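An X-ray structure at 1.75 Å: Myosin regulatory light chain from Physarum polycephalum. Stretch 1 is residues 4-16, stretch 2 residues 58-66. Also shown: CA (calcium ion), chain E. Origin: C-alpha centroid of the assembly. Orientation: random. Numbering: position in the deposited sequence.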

# COMPACT_ATOMS: atom_id res chain seq x y z
N GLN C 4 1.54 -14.40 -13.24
CA GLN C 4 0.56 -14.12 -14.29
C GLN C 4 0.95 -14.81 -15.59
O GLN C 4 0.13 -15.49 -16.20
CB GLN C 4 0.47 -12.60 -14.53
CG GLN C 4 -0.94 -12.02 -14.59
CD GLN C 4 -1.01 -10.64 -13.94
OE1 GLN C 4 -1.81 -10.41 -13.03
NE2 GLN C 4 -0.16 -9.72 -14.41
N VAL C 5 2.20 -14.65 -15.99
CA VAL C 5 2.71 -15.21 -17.24
C VAL C 5 2.60 -16.74 -17.20
O VAL C 5 2.18 -17.34 -18.18
CB VAL C 5 4.18 -14.80 -17.51
CG1 VAL C 5 4.76 -15.57 -18.72
CG2 VAL C 5 4.28 -13.29 -17.73
N SER C 6 2.98 -17.36 -16.09
CA SER C 6 2.92 -18.82 -16.01
C SER C 6 1.49 -19.32 -16.13
O SER C 6 1.24 -20.32 -16.78
CB SER C 6 3.57 -19.33 -14.73
OG SER C 6 2.86 -18.88 -13.60
N GLU C 7 0.55 -18.59 -15.54
CA GLU C 7 -0.85 -18.93 -15.63
C GLU C 7 -1.35 -18.78 -17.08
O GLU C 7 -2.10 -19.61 -17.60
CB GLU C 7 -1.65 -18.04 -14.71
CG GLU C 7 -3.10 -18.42 -14.64
CD GLU C 7 -3.83 -17.71 -13.53
OE1 GLU C 7 -3.88 -16.46 -13.54
OE2 GLU C 7 -4.37 -18.42 -12.66
N PHE C 8 -0.95 -17.70 -17.74
CA PHE C 8 -1.37 -17.54 -19.13
C PHE C 8 -0.76 -18.61 -20.01
O PHE C 8 -1.40 -19.08 -20.92
CB PHE C 8 -1.04 -16.15 -19.68
CG PHE C 8 -1.85 -15.06 -19.06
CD1 PHE C 8 -3.20 -15.24 -18.76
CD2 PHE C 8 -1.25 -13.84 -18.75
CE1 PHE C 8 -3.93 -14.23 -18.18
CE2 PHE C 8 -1.99 -12.85 -18.18
CZ PHE C 8 -3.33 -13.04 -17.89
N LYS C 9 0.46 -19.03 -19.71
CA LYS C 9 1.12 -20.07 -20.48
C LYS C 9 0.41 -21.40 -20.26
O LYS C 9 0.17 -22.13 -21.22
CB LYS C 9 2.62 -20.16 -20.13
CG LYS C 9 3.42 -21.23 -20.88
CD LYS C 9 3.57 -20.91 -22.35
CE LYS C 9 4.28 -22.03 -23.12
NZ LYS C 9 3.58 -22.30 -24.41
N GLU C 10 0.03 -21.70 -19.02
CA GLU C 10 -0.70 -22.92 -18.70
C GLU C 10 -2.03 -22.96 -19.47
O GLU C 10 -2.39 -23.99 -20.02
CB GLU C 10 -0.91 -23.05 -17.19
CG GLU C 10 0.36 -23.41 -16.44
CD GLU C 10 0.26 -23.27 -14.93
OE1 GLU C 10 -0.78 -22.81 -14.42
OE2 GLU C 10 1.25 -23.62 -14.24
N ALA C 11 -2.73 -21.83 -19.52
CA ALA C 11 -4.00 -21.74 -20.24
C ALA C 11 -3.79 -21.96 -21.72
O ALA C 11 -4.53 -22.70 -22.35
CB ALA C 11 -4.65 -20.40 -20.01
N PHE C 12 -2.78 -21.29 -22.29
CA PHE C 12 -2.48 -21.45 -23.70
C PHE C 12 -2.21 -22.94 -24.02
O PHE C 12 -2.66 -23.47 -25.04
CB PHE C 12 -1.27 -20.60 -24.08
CG PHE C 12 -0.93 -20.65 -25.55
CD1 PHE C 12 -1.55 -19.80 -26.44
CD2 PHE C 12 -0.01 -21.57 -26.02
CE1 PHE C 12 -1.24 -19.86 -27.81
CE2 PHE C 12 0.30 -21.65 -27.37
CZ PHE C 12 -0.32 -20.79 -28.26
N GLU C 13 -1.46 -23.59 -23.15
CA GLU C 13 -1.12 -25.00 -23.32
C GLU C 13 -2.40 -25.85 -23.35
O GLU C 13 -2.51 -26.78 -24.15
CB GLU C 13 -0.17 -25.48 -22.22
CG GLU C 13 1.26 -25.01 -22.39
CD GLU C 13 1.84 -25.39 -23.73
OE1 GLU C 13 2.08 -26.59 -23.96
OE2 GLU C 13 2.03 -24.49 -24.57
N LEU C 14 -3.37 -25.53 -22.50
CA LEU C 14 -4.64 -26.27 -22.50
C LEU C 14 -5.38 -26.03 -23.79
O LEU C 14 -6.01 -26.94 -24.33
CB LEU C 14 -5.56 -25.86 -21.33
CG LEU C 14 -5.25 -26.37 -19.94
CD1 LEU C 14 -6.44 -26.07 -19.02
CD2 LEU C 14 -4.91 -27.86 -19.92
N PHE C 15 -5.29 -24.81 -24.32
CA PHE C 15 -5.93 -24.46 -25.58
C PHE C 15 -5.18 -25.02 -26.81
O PHE C 15 -5.69 -24.92 -27.94
CB PHE C 15 -6.08 -22.95 -25.73
CG PHE C 15 -6.81 -22.27 -24.58
CD1 PHE C 15 -7.74 -22.97 -23.79
CD2 PHE C 15 -6.57 -20.94 -24.29
CE1 PHE C 15 -8.37 -22.36 -22.74
CE2 PHE C 15 -7.21 -20.32 -23.25
CZ PHE C 15 -8.12 -21.01 -22.47
N ASP C 16 -3.98 -25.55 -26.58
CA ASP C 16 -3.12 -26.10 -27.63
C ASP C 16 -3.15 -27.64 -27.46
O ASP C 16 -2.11 -28.29 -27.33
CB ASP C 16 -1.70 -25.53 -27.49
CG ASP C 16 -0.71 -26.11 -28.50
OD1 ASP C 16 -1.11 -26.46 -29.63
OD2 ASP C 16 0.51 -26.23 -28.26
N LYS C 58 -2.49 -17.81 -37.24
CA LYS C 58 -1.97 -18.66 -36.18
C LYS C 58 -1.61 -17.83 -34.94
O LYS C 58 -0.80 -16.93 -35.04
CB LYS C 58 -0.71 -19.38 -36.66
CG LYS C 58 -0.92 -20.38 -37.81
CD LYS C 58 0.40 -21.07 -38.15
CE LYS C 58 0.26 -22.10 -39.23
NZ LYS C 58 0.36 -21.50 -40.57
N ILE C 59 -2.22 -18.11 -33.79
CA ILE C 59 -1.96 -17.40 -32.55
C ILE C 59 -0.81 -18.12 -31.83
O ILE C 59 -0.98 -19.24 -31.37
CB ILE C 59 -3.21 -17.40 -31.61
CG1 ILE C 59 -4.45 -16.80 -32.30
CG2 ILE C 59 -2.87 -16.65 -30.29
CD1 ILE C 59 -5.76 -17.05 -31.56
N GLN C 60 0.35 -17.47 -31.76
CA GLN C 60 1.49 -17.98 -31.00
C GLN C 60 1.31 -17.61 -29.53
O GLN C 60 0.61 -16.66 -29.22
CB GLN C 60 2.81 -17.38 -31.49
CG GLN C 60 3.06 -17.35 -33.01
CD GLN C 60 2.95 -18.71 -33.68
OE1 GLN C 60 2.48 -18.80 -34.83
NE2 GLN C 60 3.38 -19.76 -32.98
N PHE C 61 1.99 -18.31 -28.63
CA PHE C 61 1.93 -17.91 -27.23
C PHE C 61 2.26 -16.43 -27.00
O PHE C 61 1.52 -15.75 -26.32
CB PHE C 61 2.78 -18.80 -26.31
CG PHE C 61 2.78 -18.31 -24.89
CD1 PHE C 61 1.58 -18.22 -24.20
CD2 PHE C 61 3.95 -17.87 -24.27
CE1 PHE C 61 1.53 -17.73 -22.92
CE2 PHE C 61 3.91 -17.39 -22.97
CZ PHE C 61 2.69 -17.31 -22.30
N PRO C 62 3.38 -15.89 -27.51
CA PRO C 62 3.66 -14.46 -27.26
C PRO C 62 2.53 -13.51 -27.68
O PRO C 62 2.36 -12.48 -27.02
CB PRO C 62 4.94 -14.20 -28.02
CG PRO C 62 5.64 -15.57 -28.05
CD PRO C 62 4.52 -16.56 -28.18
N GLU C 63 1.80 -13.85 -28.74
CA GLU C 63 0.65 -13.06 -29.19
C GLU C 63 -0.50 -13.13 -28.18
O GLU C 63 -1.08 -12.11 -27.83
CB GLU C 63 0.18 -13.55 -30.56
CG GLU C 63 1.14 -13.23 -31.70
CD GLU C 63 0.65 -13.79 -33.02
OE1 GLU C 63 0.55 -15.02 -33.10
OE2 GLU C 63 0.26 -13.05 -33.96
N PHE C 64 -0.83 -14.34 -27.74
CA PHE C 64 -1.84 -14.57 -26.71
C PHE C 64 -1.44 -13.83 -25.43
O PHE C 64 -2.26 -13.14 -24.83
CB PHE C 64 -1.95 -16.07 -26.47
CG PHE C 64 -2.88 -16.47 -25.34
CD1 PHE C 64 -4.25 -16.47 -25.54
CD2 PHE C 64 -2.38 -16.86 -24.10
CE1 PHE C 64 -5.12 -16.84 -24.53
CE2 PHE C 64 -3.24 -17.23 -23.07
CZ PHE C 64 -4.62 -17.22 -23.29
N LEU C 65 -0.18 -13.98 -25.03
CA LEU C 65 0.34 -13.35 -23.81
C LEU C 65 0.20 -11.84 -23.85
O LEU C 65 -0.25 -11.22 -22.86
CB LEU C 65 1.83 -13.69 -23.60
CG LEU C 65 2.46 -13.12 -22.32
CD1 LEU C 65 1.67 -13.62 -21.11
CD2 LEU C 65 3.94 -13.48 -22.21
N SER C 66 0.62 -11.23 -24.96
CA SER C 66 0.50 -9.79 -25.11
C SER C 66 -0.97 -9.33 -24.94
O SER C 66 -1.25 -8.32 -24.25
CB SER C 66 1.05 -9.32 -26.46
OG SER C 66 0.88 -7.91 -26.61
CA CA E . 0.12 -14.88 -35.56

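The contact between helix 4-15 and the segment 58-66 is one of shape rather than polarity. No hydrogen bond crosses it, yet 507 Å² of surface is buried, counting both sides. The helix axes approach to 10.1 Å, with their N-to-C directions 125° apart, so the two helices run roughly against each other but splay. The CA register follows this sense: Phe8 lies 6.5 Å from Leu65 (CA to CA) and Phe12 lies 6.7 Å from Phe61 (CA to CA).

Phe61 is the main projection from the second segment. Its CB points toward the first helix, chi1 is t, and the ring enters a hollow lined by Val5, Phe8, Lys9 and Phe12. The floor is partly backbone: Phe61 CE1 comes to 3.4 Å from Lys9 CA and 3.8 Å from Phe8 O, while Phe61 CZ is 4.2 Å from Val5 O. The aliphatic part of Lys9 covers one face. Lys9 CD sits 3.5 Å from the Phe61 ring centroid and only 6° off the ring normal, a well-centred CH-pi contact. The charged end of the same side chain is engaged within its own helix, where Lys9 NZ donates to Glu13 OE2 at 2.7 Å as part of a salt bridge; the lysine thus lends its methylenes to the aromatic ring while its ammonium is paired one turn along.

Phe12 is the reciprocal bump. Also t at chi1, it reaches across to the start of the opposing helix, where Phe12 CZ lies 3.4 Å from Phe61 N and 3.5 Å from Ile59 O, the latter at the ring edge. Phe61 CB stands over a face, 4.0 Å from the Phe12 ring centroid and 13° off its normal. The two rings form an offset edge-to-face pair, the edge of Phe61 toward the face of Phe12, with centroids 5.5 Å apart and planes at 63°. Each aromatic therefore packs against backbone of the other segment as well as against the other ring.

Phe64 adds a second projection. Phe64 CE2 reaches Phe8 O at 3.4 Å, with the oxygen near the ring plane, and Phe64 CB lies 3.8 Å from Phe12 CD1. The Phe12 and Phe64 rings meet obliquely, at 50° between planes. Phe15 adds a lighter contact, its CE2 lying 4.0 Å from Phe64 CZ.

Leu65 shows why CB direction alone can mislead: its CA-to-CB bond points sideways, but the side chain's end comes nearer. Leu65 CD1 touches Phe8 CD2 at 3.8 Å, and Leu65 CD2 meets Val5 CG1 at 4.1 Å, so the end of Leu65 fills the space beside Val5 and Phe8.

The N-terminal end of the second segment is organised by polar contacts of its own. Gln60, at the N-cap position, donates from its N to Glu63 OE1 at 2.8 Å. Glu63 also binds the calcium ion through OE1 at 2.5 Å and OE2 at 2.4 Å, alongside Lys58 O at 2.3 Å.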